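Local coordinates for protein CmeC (Campylobacter jejuni, PDB 4MT4) that probably serves as the trimeric outer membrane channel of an efflux system, carrying exported compounds out through the outer membrane, at residues 12-22 with 262-270; 153-161 with 440-448. All blocks are in the same frame, centred on the assembly; numbering follows the deposited sequence.

Contact 1 (12-22 with 262-270)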
ATOM      1  N   ALA B  12     -23.965   4.130  17.850  1.00 57.99           N
ATOM      2  CA  ALA B  12     -24.127   3.040  16.901  1.00 60.53           C
ATOM      3  C   ALA B  12     -25.376   2.247  17.263  1.00 57.98           C
ATOM      4  O   ALA B  12     -25.414   1.567  18.287  1.00 63.24           O
ATOM      5  CB  ALA B  12     -22.900   2.146  16.893  1.00 52.17           C
ATOM      6  N   ASN B  13     -26.398   2.348  16.421  1.00 65.08           N
ATOM      7  CA  ASN B  13     -27.671   1.688  16.675  1.00 56.16           C
ATOM      8  C   ASN B  13     -27.860   0.449  15.810  1.00 59.16           C
ATOM      9  O   ASN B  13     -27.890   0.532  14.584  1.00 56.52           O
ATOM     10  CB  ASN B  13     -28.827   2.664  16.449  1.00 58.05           C
ATOM     11  CG  ASN B  13     -28.779   3.851  17.394  1.00 75.35           C
ATOM     12  OD1 ASN B  13     -28.864   5.003  16.969  1.00 71.26           O
ATOM     13  ND2 ASN B  13     -28.634   3.573  18.685  1.00 67.46           N
ATOM     14  N   TYR B  14     -27.987  -0.700  16.462  1.00 53.37           N
ATOM     15  CA  TYR B  14     -28.157  -1.967  15.763  1.00 50.85           C
ATOM     16  C   TYR B  14     -28.907  -2.970  16.634  1.00 61.59           C
ATOM     17  O   TYR B  14     -28.923  -2.851  17.860  1.00 48.83           O
ATOM     18  CB  TYR B  14     -26.798  -2.539  15.344  1.00 45.84           C
ATOM     19  CG  TYR B  14     -25.839  -2.764  16.495  1.00 52.34           C
ATOM     20  CD1 TYR B  14     -24.997  -1.748  16.933  1.00 46.43           C
ATOM     21  CD2 TYR B  14     -25.770  -3.994  17.138  1.00 40.79           C
ATOM     22  CE1 TYR B  14     -24.120  -1.949  17.982  1.00 39.54           C
ATOM     23  CE2 TYR B  14     -24.897  -4.203  18.187  1.00 47.56           C
ATOM     24  CZ  TYR B  14     -24.074  -3.177  18.606  1.00 48.38           C
ATOM     25  OH  TYR B  14     -23.200  -3.379  19.651  1.00 51.38           O
ATOM     26  N   SER B  15     -29.535  -3.952  15.996  1.00 54.83           N
ATOM     27  CA  SER B  15     -30.273  -4.981  16.717  1.00 60.76           C
ATOM     28  C   SER B  15     -29.418  -6.230  16.895  1.00 61.11           C
ATOM     29  O   SER B  15     -28.613  -6.566  16.029  1.00 55.78           O
ATOM     30  CB  SER B  15     -31.566  -5.330  15.979  1.00 55.46           C
ATOM     31  OG  SER B  15     -32.347  -4.173  15.743  1.00 69.49           O
ATOM     32  N   ILE B  16     -29.592  -6.912  18.023  1.00 58.56           N
ATOM     33  CA  ILE B  16     -28.864  -8.151  18.277  1.00 66.21           C
ATOM     34  C   ILE B  16     -29.689  -9.361  17.847  1.00 62.09           C
ATOM     35  O   ILE B  16     -30.917  -9.359  17.949  1.00 64.04           O
ATOM     36  CB  ILE B  16     -28.477  -8.294  19.766  1.00 75.77           C
ATOM     37  CG1 ILE B  16     -29.724  -8.329  20.650  1.00 89.08           C
ATOM     38  CG2 ILE B  16     -27.547  -7.164  20.190  1.00 49.36           C
ATOM     39  CD1 ILE B  16     -29.421  -8.497  22.120  1.00 94.48           C
ATOM     40  N   ASP B  17     -29.006 -10.393  17.363  1.00 68.50           N
ATOM     41  CA  ASP B  17     -29.674 -11.594  16.871  1.00 49.35           C
ATOM     42  C   ASP B  17     -28.705 -12.769  16.843  1.00 60.02           C
ATOM     43  O   ASP B  17     -27.806 -12.820  16.005  1.00 63.44           O
ATOM     44  CB  ASP B  17     -30.257 -11.350  15.477  1.00 63.74           C
ATOM     45  CG  ASP B  17     -30.853 -12.602  14.865  1.00 77.53           C
ATOM     46  OD1 ASP B  17     -31.433 -13.417  15.612  1.00 68.76           O
ATOM     47  OD2 ASP B  17     -30.741 -12.770  13.633  1.00 72.05           O
ATOM     48  N   ASN B  18     -28.904 -13.717  17.753  1.00 66.20           N
ATOM     49  CA  ASN B  18     -27.972 -14.824  17.937  1.00 71.74           C
ATOM     50  C   ASN B  18     -28.217 -16.000  16.999  1.00 74.56           C
ATOM     51  O   ASN B  18     -27.611 -17.062  17.147  1.00 73.04           O
ATOM     52  CB  ASN B  18     -28.024 -15.304  19.385  1.00 73.42           C
ATOM     53  CG  ASN B  18     -27.531 -14.256  20.358  1.00 88.47           C
ATOM     54  OD1 ASN B  18     -26.325 -14.079  20.533  1.00 94.46           O
ATOM     55  ND2 ASN B  18     -28.458 -13.552  20.996  1.00 84.40           N
ATOM     56  N   LYS B  19     -29.109 -15.805  16.036  1.00 62.59           N
ATOM     57  CA  LYS B  19     -29.414 -16.835  15.049  1.00 73.34           C
ATOM     58  C   LYS B  19     -28.673 -16.582  13.744  1.00 76.56           C
ATOM     59  O   LYS B  19     -28.698 -17.404  12.832  1.00 74.35           O
ATOM     60  CB  LYS B  19     -30.920 -16.897  14.797  1.00 85.18           C
ATOM     61  CG  LYS B  19     -31.696 -17.397  15.994  1.00 85.27           C
ATOM     62  CD  LYS B  19     -31.230 -18.787  16.390  1.00102.07           C
ATOM     63  CE  LYS B  19     -31.864 -19.872  15.532  1.00109.36           C
ATOM     64  NZ  LYS B  19     -31.536 -21.231  16.052  1.00 94.65           N
ATOM     65  N   LEU B  20     -28.002 -15.438  13.675  1.00 71.31           N
ATOM     66  CA  LEU B  20     -27.325 -15.013  12.457  1.00 66.85           C
ATOM     67  C   LEU B  20     -26.200 -15.968  12.067  1.00 64.10           C
ATOM     68  O   LEU B  20     -25.981 -16.231  10.886  1.00 60.58           O
ATOM     69  CB  LEU B  20     -26.776 -13.595  12.624  1.00 52.61           C
ATOM     70  CG  LEU B  20     -26.025 -13.010  11.424  1.00 52.47           C
ATOM     71  CD1 LEU B  20     -26.897 -13.029  10.178  1.00 51.20           C
ATOM     72  CD2 LEU B  20     -25.547 -11.600  11.727  1.00 64.48           C
ATOM     73  N   GLY B  21     -25.495 -16.489  13.066  1.00 52.57           N
ATOM     74  CA  GLY B  21     -24.409 -17.418  12.823  1.00 53.22           C
ATOM     75  C   GLY B  21     -24.620 -18.758  13.498  1.00 61.38           C
ATOM     76  O   GLY B  21     -23.663 -19.461  13.819  1.00 58.88           O
ATOM     77  N   ALA B  22     -25.880 -19.114  13.718  1.00 60.84           N
ATOM     78  CA  ALA B  22     -26.207 -20.379  14.365  1.00 69.26           C
ATOM     79  C   ALA B  22     -27.111 -21.236  13.489  1.00 66.02           C
ATOM     80  O   ALA B  22     -28.102 -20.753  12.945  1.00 65.72           O
ATOM     81  CB  ALA B  22     -26.863 -20.126  15.714  1.00 63.01           C
ATOM     82  N   THR B 262     -22.548 -16.328  18.028  1.00 62.44           N
ATOM     83  CA  THR B 262     -23.343 -16.658  16.853  1.00 59.68           C
ATOM     84  C   THR B 262     -24.136 -15.437  16.407  1.00 61.34           C
ATOM     85  O   THR B 262     -24.828 -15.463  15.390  1.00 62.64           O
ATOM     86  CB  THR B 262     -24.309 -17.824  17.127  1.00 60.94           C
ATOM     87  OG1 THR B 262     -25.258 -17.437  18.128  1.00 66.93           O
ATOM     88  CG2 THR B 262     -23.546 -19.053  17.603  1.00 51.05           C
ATOM     89  N   GLY B 263     -24.030 -14.369  17.189  1.00 53.43           N
ATOM     90  CA  GLY B 263     -24.674 -13.107  16.880  1.00 53.12           C
ATOM     91  C   GLY B 263     -23.777 -11.959  17.306  1.00 60.22           C
ATOM     92  O   GLY B 263     -22.825 -12.162  18.058  1.00 53.39           O
ATOM     93  N   ILE B 264     -24.072 -10.755  16.829  1.00 48.63           N
ATOM     94  CA  ILE B 264     -23.235  -9.606  17.150  1.00 58.74           C
ATOM     95  C   ILE B 264     -23.398  -9.216  18.619  1.00 63.06           C
ATOM     96  O   ILE B 264     -24.481  -9.331  19.193  1.00 63.84           O
ATOM     97  CB  ILE B 264     -23.551  -8.400  16.233  1.00 58.71           C
ATOM     98  CG1 ILE B 264     -22.503  -7.297  16.413  1.00 49.58           C
ATOM     99  CG2 ILE B 264     -24.964  -7.879  16.473  1.00 51.49           C
ATOM    100  CD1 ILE B 264     -22.529  -6.250  15.330  1.00 40.21           C
ATOM    101  N   SER B 265     -22.302  -8.778  19.231  1.00 65.49           N
ATOM    102  CA  SER B 265     -22.308  -8.395  20.636  1.00 62.49           C
ATOM    103  C   SER B 265     -22.948  -7.026  20.837  1.00 61.02           C
ATOM    104  O   SER B 265     -22.971  -6.200  19.925  1.00 58.58           O
ATOM    105  CB  SER B 265     -20.885  -8.393  21.192  1.00 53.40           C
ATOM    106  OG  SER B 265     -20.859  -7.924  22.527  1.00 60.18           O
ATOM    107  N   SER B 266     -23.466  -6.790  22.039  1.00 48.34           N
ATOM    108  CA  SER B 266     -24.089  -5.512  22.363  1.00 65.31           C
ATOM    109  C   SER B 266     -23.035  -4.475  22.730  1.00 63.83           C
ATOM    110  O   SER B 266     -23.328  -3.283  22.836  1.00 60.45           O
ATOM    111  CB  SER B 266     -25.091  -5.676  23.507  1.00 51.82           C
ATOM    112  OG  SER B 266     -24.439  -6.076  24.700  1.00 72.22           O
ATOM    113  N   THR B 267     -21.805  -4.942  22.924  1.00 54.66           N
ATOM    114  CA  THR B 267     -20.684  -4.074  23.261  1.00 57.87           C
ATOM    115  C   THR B 267     -19.531  -4.253  22.277  1.00 59.59           C
ATOM    116  O   THR B 267     -18.366  -4.260  22.667  1.00 59.16           O
ATOM    117  CB  THR B 267     -20.165  -4.350  24.685  1.00 63.08           C
ATOM    118  OG1 THR B 267     -19.785  -5.727  24.797  1.00 57.07           O
ATOM    119  CG2 THR B 267     -21.236  -4.041  25.718  1.00 55.47           C
ATOM    120  N   ILE B 268     -19.864  -4.395  20.998  1.00 52.43           N
ATOM    121  CA  ILE B 268     -18.870  -4.660  19.963  1.00 50.69           C
ATOM    122  C   ILE B 268     -17.912  -3.479  19.780  1.00 57.35           C
ATOM    123  O   ILE B 268     -16.766  -3.653  19.358  1.00 45.78           O
ATOM    124  CB  ILE B 268     -19.551  -4.996  18.614  1.00 44.66           C
ATOM    125  CG1 ILE B 268     -18.523  -5.483  17.591  1.00 45.59           C
ATOM    126  CG2 ILE B 268     -20.326  -3.799  18.084  1.00 46.81           C
ATOM    127  CD1 ILE B 268     -17.777  -6.722  18.023  1.00 47.80           C
ATOM    128  N   LEU B 269     -18.380  -2.281  20.115  1.00 48.22           N
ATOM    129  CA  LEU B 269     -17.561  -1.082  19.994  1.00 55.48           C
ATOM    130  C   LEU B 269     -16.431  -1.089  21.016  1.00 47.28           C
ATOM    131  O   LEU B 269     -15.369  -0.510  20.787  1.00 48.59           O
ATOM    132  CB  LEU B 269     -18.416   0.175  20.166  1.00 52.02           C
ATOM    133  CG  LEU B 269     -18.917   0.872  18.898  1.00 53.82           C
ATOM    134  CD1 LEU B 269     -19.755  -0.065  18.042  1.00 59.70           C
ATOM    135  CD2 LEU B 269     -19.706   2.116  19.269  1.00 46.01           C
ATOM    136  N   LEU B 270     -16.666  -1.756  22.142  1.00 53.36           N
ATOM    137  CA  LEU B 270     -15.684  -1.818  23.216  1.00 46.57           C
ATOM    138  C   LEU B 270     -14.829  -3.079  23.141  1.00 59.60           C
ATOM    139  O   LEU B 270     -13.962  -3.295  23.985  1.00 54.20           O
ATOM    140  CB  LEU B 270     -16.380  -1.755  24.577  1.00 53.65           C
ATOM    141  CG  LEU B 270     -17.275  -0.544  24.847  1.00 55.54           C
ATOM    142  CD1 LEU B 270     -17.970  -0.690  26.192  1.00 51.37           C
ATOM    143  CD2 LEU B 270     -16.472   0.745  24.788  1.00 44.23           C
TER
HETATM  144  O   HOH W   1     -21.344  -1.548  20.533  1.00 54.22           O
HETATM  145  O   HOH W   2     -26.161 -10.689  15.113  1.00 51.29           O
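Tyr14 brings its phenol to the backbone of 262-270: OH donates to Ser265 O at 2.8 Å, 15° off the carbonyl plane. At the other end, Thr262 bonds through both side chain and backbone. Its OG1 donates to Asn18 O at 2.6 Å, with chi1 at 64° setting the hydroxyl between its own N and C, while its carbonyl O accepts from Gly21 N at 2.6 Å, in the carbonyl plane. Threonine fits here because OG1 also accepts from Thr29 N, while CB and CG2 pack on Ala22 CB. Two waters bridge the two segments, one from Tyr14 OH to Leu269 N, the other from Asp17 O to Ile264 N. The N-terminal segment, extended over 12-16 and then folded into type I turns at 17-20 and 19-22, runs along the loop leading to helix 273-293, against the outside of the helical barrel of an outer membrane factor. The CA atoms of Asn18 and Gly263 are the nearest such pair; glycine lets the backbones come this near, with Gly263 CA 3.3 Å from Asp17 O in a CA-H...O contact. Among apolar groups, Ile264 CG2 meets Tyr14 CD2 at 4.0 Å, and Ile268 CG2 approaches Tyr14 CZ obliquely. Ala12 CB sits against both methyls of Leu269. Phe366 meets the Tyr14 ring edge-to-face, and Ser15 bonds through its backbone to Asn241 and Tyr245 of a neighbouring subunit.

Contact 2 (153-161 with 440-448)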
ATOM      1  N   LEU B 153      -3.575  -9.315  17.678  1.00 47.42           N
ATOM      2  CA  LEU B 153      -4.660 -10.174  17.222  1.00 41.76           C
ATOM      3  C   LEU B 153      -4.456 -10.607  15.772  1.00 53.09           C
ATOM      4  O   LEU B 153      -4.682 -11.764  15.419  1.00 41.75           O
ATOM      5  CB  LEU B 153      -6.002  -9.457  17.370  1.00 40.59           C
ATOM      6  CG  LEU B 153      -7.234 -10.141  16.776  1.00 46.95           C
ATOM      7  CD1 LEU B 153      -7.433 -11.531  17.368  1.00 39.83           C
ATOM      8  CD2 LEU B 153      -8.475  -9.283  16.981  1.00 34.11           C
ATOM      9  N   SER B 154      -4.019  -9.667  14.942  1.00 47.57           N
ATOM     10  CA  SER B 154      -3.773  -9.929  13.527  1.00 33.47           C
ATOM     11  C   SER B 154      -2.648 -10.941  13.323  1.00 56.39           C
ATOM     12  O   SER B 154      -2.775 -11.869  12.527  1.00 42.66           O
ATOM     13  CB  SER B 154      -3.439  -8.626  12.800  1.00 40.36           C
ATOM     14  OG  SER B 154      -3.013  -8.870  11.470  1.00 53.50           O
ATOM     15  N   VAL B 155      -1.549 -10.750  14.045  1.00 45.35           N
ATOM     16  CA  VAL B 155      -0.388 -11.630  13.952  1.00 55.58           C
ATOM     17  C   VAL B 155      -0.730 -13.044  14.413  1.00 44.21           C
ATOM     18  O   VAL B 155      -0.361 -14.024  13.762  1.00 44.39           O
ATOM     19  CB  VAL B 155       0.793 -11.083  14.784  1.00 41.24           C
ATOM     20  CG1 VAL B 155       1.845 -12.155  15.002  1.00 43.00           C
ATOM     21  CG2 VAL B 155       1.397  -9.868  14.101  1.00 47.13           C
ATOM     22  N   ILE B 156      -1.445 -13.143  15.530  1.00 42.81           N
ATOM     23  CA  ILE B 156      -1.858 -14.439  16.058  1.00 41.56           C
ATOM     24  C   ILE B 156      -2.811 -15.155  15.102  1.00 52.21           C
ATOM     25  O   ILE B 156      -2.630 -16.334  14.796  1.00 47.68           O
ATOM     26  CB  ILE B 156      -2.543 -14.302  17.437  1.00 47.56           C
ATOM     27  CG1 ILE B 156      -1.551 -13.785  18.480  1.00 35.08           C
ATOM     28  CG2 ILE B 156      -3.122 -15.633  17.884  1.00 43.40           C
ATOM     29  CD1 ILE B 156      -2.155 -13.620  19.863  1.00 38.91           C
ATOM     30  N   SER B 157      -3.822 -14.433  14.630  1.00 42.75           N
ATOM     31  CA  SER B 157      -4.806 -14.999  13.713  1.00 47.87           C
ATOM     32  C   SER B 157      -4.163 -15.480  12.418  1.00 51.77           C
ATOM     33  O   SER B 157      -4.498 -16.550  11.907  1.00 49.25           O
ATOM     34  CB  SER B 157      -5.894 -13.972  13.402  1.00 39.21           C
ATOM     35  OG  SER B 157      -6.617 -13.633  14.572  1.00 47.93           O
ATOM     36  N   ASN B 158      -3.238 -14.684  11.891  1.00 47.35           N
ATOM     37  CA  ASN B 158      -2.527 -15.044  10.671  1.00 49.64           C
ATOM     38  C   ASN B 158      -1.649 -16.271  10.870  1.00 47.55           C
ATOM     39  O   ASN B 158      -1.536 -17.111   9.979  1.00 48.80           O
ATOM     40  CB  ASN B 158      -1.677 -13.871  10.176  1.00 51.91           C
ATOM     41  CG  ASN B 158      -2.512 -12.761   9.567  1.00 55.98           C
ATOM     42  OD1 ASN B 158      -3.662 -12.972   9.184  1.00 63.00           O
ATOM     43  ND2 ASN B 158      -1.932 -11.570   9.469  1.00 55.97           N
ATOM     44  N   THR B 159      -1.035 -16.373  12.046  1.00 38.49           N
ATOM     45  CA  THR B 159      -0.194 -17.516  12.386  1.00 49.48           C
ATOM     46  C   THR B 159      -1.018 -18.799  12.487  1.00 49.32           C
ATOM     47  O   THR B 159      -0.615 -19.850  11.985  1.00 49.27           O
ATOM     48  CB  THR B 159       0.554 -17.287  13.712  1.00 41.00           C
ATOM     49  OG1 THR B 159       1.444 -16.172  13.574  1.00 51.82           O
ATOM     50  CG2 THR B 159       1.354 -18.521  14.101  1.00 48.59           C
ATOM     51  N   VAL B 160      -2.175 -18.703  13.136  1.00 47.43           N
ATOM     52  CA  VAL B 160      -3.063 -19.851  13.301  1.00 41.03           C
ATOM     53  C   VAL B 160      -3.604 -20.334  11.959  1.00 53.31           C
ATOM     54  O   VAL B 160      -3.611 -21.533  11.673  1.00 49.36           O
ATOM     55  CB  VAL B 160      -4.252 -19.518  14.232  1.00 46.59           C
ATOM     56  CG1 VAL B 160      -5.266 -20.652  14.241  1.00 39.03           C
ATOM     57  CG2 VAL B 160      -3.758 -19.226  15.640  1.00 42.21           C
ATOM     58  N   GLN B 161      -4.052 -19.391  11.136  1.00 44.32           N
ATOM     59  CA  GLN B 161      -4.635 -19.719   9.841  1.00 43.81           C
ATOM     60  C   GLN B 161      -3.581 -20.192   8.841  1.00 49.19           C
ATOM     61  O   GLN B 161      -3.889 -20.943   7.916  1.00 52.32           O
ATOM     62  CB  GLN B 161      -5.396 -18.515   9.277  1.00 37.26           C
ATOM     63  CG  GLN B 161      -6.696 -18.202  10.011  1.00 39.08           C
ATOM     64  CD  GLN B 161      -7.497 -17.100   9.345  1.00 44.83           C
ATOM     65  OE1 GLN B 161      -6.948 -16.268   8.622  1.00 52.20           O
ATOM     66  NE2 GLN B 161      -8.806 -17.093   9.578  1.00 55.27           N
ATOM     67  N   VAL B 440     -11.573 -18.928  13.407  1.00 42.44           N
ATOM     68  CA  VAL B 440     -10.654 -17.833  13.688  1.00 52.25           C
ATOM     69  C   VAL B 440     -11.210 -16.494  13.206  1.00 45.99           C
ATOM     70  O   VAL B 440     -11.106 -15.484  13.905  1.00 45.07           O
ATOM     71  CB  VAL B 440      -9.280 -18.081  13.030  1.00 50.64           C
ATOM     72  CG1 VAL B 440      -8.323 -16.940  13.333  1.00 45.08           C
ATOM     73  CG2 VAL B 440      -8.702 -19.404  13.505  1.00 44.35           C
ATOM     74  N   ASP B 441     -11.803 -16.495  12.015  1.00 48.59           N
ATOM     75  CA  ASP B 441     -12.375 -15.282  11.437  1.00 39.83           C
ATOM     76  C   ASP B 441     -13.455 -14.688  12.336  1.00 48.43           C
ATOM     77  O   ASP B 441     -13.541 -13.472  12.492  1.00 52.69           O
ATOM     78  CB  ASP B 441     -12.947 -15.566  10.046  1.00 42.56           C
ATOM     79  CG  ASP B 441     -11.865 -15.720   8.992  1.00 56.45           C
ATOM     80  OD1 ASP B 441     -10.792 -15.100   9.148  1.00 58.25           O
ATOM     81  OD2 ASP B 441     -12.087 -16.457   8.007  1.00 57.27           O
ATOM     82  N   VAL B 442     -14.275 -15.554  12.924  1.00 47.35           N
ATOM     83  CA  VAL B 442     -15.302 -15.123  13.866  1.00 51.41           C
ATOM     84  C   VAL B 442     -14.662 -14.535  15.118  1.00 46.12           C
ATOM     85  O   VAL B 442     -15.032 -13.450  15.565  1.00 44.87           O
ATOM     86  CB  VAL B 442     -16.231 -16.286  14.272  1.00 45.94           C
ATOM     87  CG1 VAL B 442     -17.191 -15.842  15.367  1.00 43.84           C
ATOM     88  CG2 VAL B 442     -16.992 -16.805  13.066  1.00 44.23           C
ATOM     89  N   ILE B 443     -13.700 -15.263  15.675  1.00 45.48           N
ATOM     90  CA  ILE B 443     -12.961 -14.800  16.844  1.00 52.19           C
ATOM     91  C   ILE B 443     -12.263 -13.470  16.561  1.00 46.23           C
ATOM     92  O   ILE B 443     -12.291 -12.556  17.386  1.00 42.10           O
ATOM     93  CB  ILE B 443     -11.914 -15.843  17.296  1.00 53.22           C
ATOM     94  CG1 ILE B 443     -12.604 -17.151  17.697  1.00 53.73           C
ATOM     95  CG2 ILE B 443     -11.080 -15.302  18.447  1.00 44.99           C
ATOM     96  CD1 ILE B 443     -11.646 -18.263  18.076  1.00 41.10           C
ATOM     97  N   LYS B 444     -11.652 -13.368  15.384  1.00 44.61           N
ATOM     98  CA  LYS B 444     -10.961 -12.150  14.975  1.00 46.23           C
ATOM     99  C   LYS B 444     -11.922 -10.974  14.835  1.00 51.53           C
ATOM    100  O   LYS B 444     -11.614  -9.854  15.240  1.00 47.34           O
ATOM    101  CB  LYS B 444     -10.226 -12.371  13.652  1.00 45.50           C
ATOM    102  CG  LYS B 444      -9.411 -11.173  13.181  1.00 54.55           C
ATOM    103  CD  LYS B 444      -9.160 -11.217  11.679  1.00 63.99           C
ATOM    104  CE  LYS B 444      -8.504 -12.519  11.254  1.00 65.78           C
ATOM    105  NZ  LYS B 444      -8.260 -12.564   9.786  1.00 63.65           N
ATOM    106  N   ALA B 445     -13.091 -11.239  14.259  1.00 49.50           N
ATOM    107  CA  ALA B 445     -14.076 -10.194  13.994  1.00 46.80           C
ATOM    108  C   ALA B 445     -14.686  -9.640  15.277  1.00 48.25           C
ATOM    109  O   ALA B 445     -15.180  -8.514  15.303  1.00 42.87           O
ATOM    110  CB  ALA B 445     -15.170 -10.722  13.081  1.00 40.35           C
ATOM    111  N   PHE B 446     -14.648 -10.433  16.342  1.00 43.24           N
ATOM    112  CA  PHE B 446     -15.222 -10.023  17.620  1.00 44.68           C
ATOM    113  C   PHE B 446     -14.160  -9.503  18.586  1.00 42.45           C
ATOM    114  O   PHE B 446     -14.437  -9.278  19.765  1.00 44.62           O
ATOM    115  CB  PHE B 446     -15.990 -11.184  18.259  1.00 44.15           C
ATOM    116  CG  PHE B 446     -17.378 -11.365  17.711  1.00 41.77           C
ATOM    117  CD1 PHE B 446     -17.585 -12.060  16.533  1.00 43.57           C
ATOM    118  CD2 PHE B 446     -18.473 -10.836  18.373  1.00 44.59           C
ATOM    119  CE1 PHE B 446     -18.857 -12.227  16.025  1.00 38.09           C
ATOM    120  CE2 PHE B 446     -19.749 -10.999  17.870  1.00 52.47           C
ATOM    121  CZ  PHE B 446     -19.940 -11.696  16.694  1.00 54.07           C
ATOM    122  N   GLY B 447     -12.945  -9.308  18.082  1.00 45.86           N
ATOM    123  CA  GLY B 447     -11.892  -8.683  18.863  1.00 48.04           C
ATOM    124  C   GLY B 447     -10.914  -9.629  19.536  1.00 55.50           C
ATOM    125  O   GLY B 447      -9.921  -9.190  20.113  1.00 42.29           O
ATOM    126  N   GLY B 448     -11.198 -10.925  19.472  1.00 44.86           N
ATOM    127  CA  GLY B 448     -10.304 -11.931  20.020  1.00 36.28           C
ATOM    128  C   GLY B 448     -10.154 -11.896  21.530  1.00 39.97           C
ATOM    129  O   GLY B 448      -9.185 -12.423  22.075  1.00 42.45           O
TER
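Gln161 and Asp441 form the hydrogen bond between these two antiparallel helices, whose short axes run 10.5 Å apart at 178°. Gln161 NE2 donates to Asp441 OD1 at 2.8 Å with an N-H...O angle of 154°; the acceptor lies near the amide plane, but the amide meets the carboxylate from above, the two planes being perpendicular. An extended chain beyond CG carries the glutamine amide across the gap, and NE2 also pairs with Asn437 O. Within its own helix, Lys444 NZ makes a long salt bridge to Asp441 OD1, 3.6 Å away. Serine suits position 157 because OG bonds back to Leu153 O at 2.8 Å, while Ser157 CB meets Lys444 CE and Val440 CG1. Apolar packing continues where Val160 CG1 touches Val440 CG2 at 3.7 Å. Leu153, its CG anti to the backbone N (chi1 172°), reaches past the helix end: CD2 lies 3.5 Å from Gly447 O and CD1 against Gly448 CA. The positive phi values of Gly447 and Gly448 suit glycine. Lys444 probably favours the anionic form of Asp441, which in turn would strengthen its bond to Gln161 across the helices.

How the contacts relate
The centres of contact 1 and contact 2 lie 18 Å apart. Along the chain their segments alternate, 12-22, 153-161, 262-270 and then 440-448, so neither contact is nested within the other. Contact 2 pairs helix 129-195 with the end of helix 411-445, whereas contact 1 joins two loops outside the helical layer. They meet at Phe446, whose CZ lies 3.2 Å from Gly263 O and whose ring also packs on Ile264. Helix 339-405 borders both, touching Ile264 and Ile268 of contact 1 and Val442 and Phe446 of contact 2. Segment 262-270 thus lies between 12-22 and Phe446, linking the N-terminal segment to the helical body, and contact 1 extends to a neighbouring subunit of the trimer.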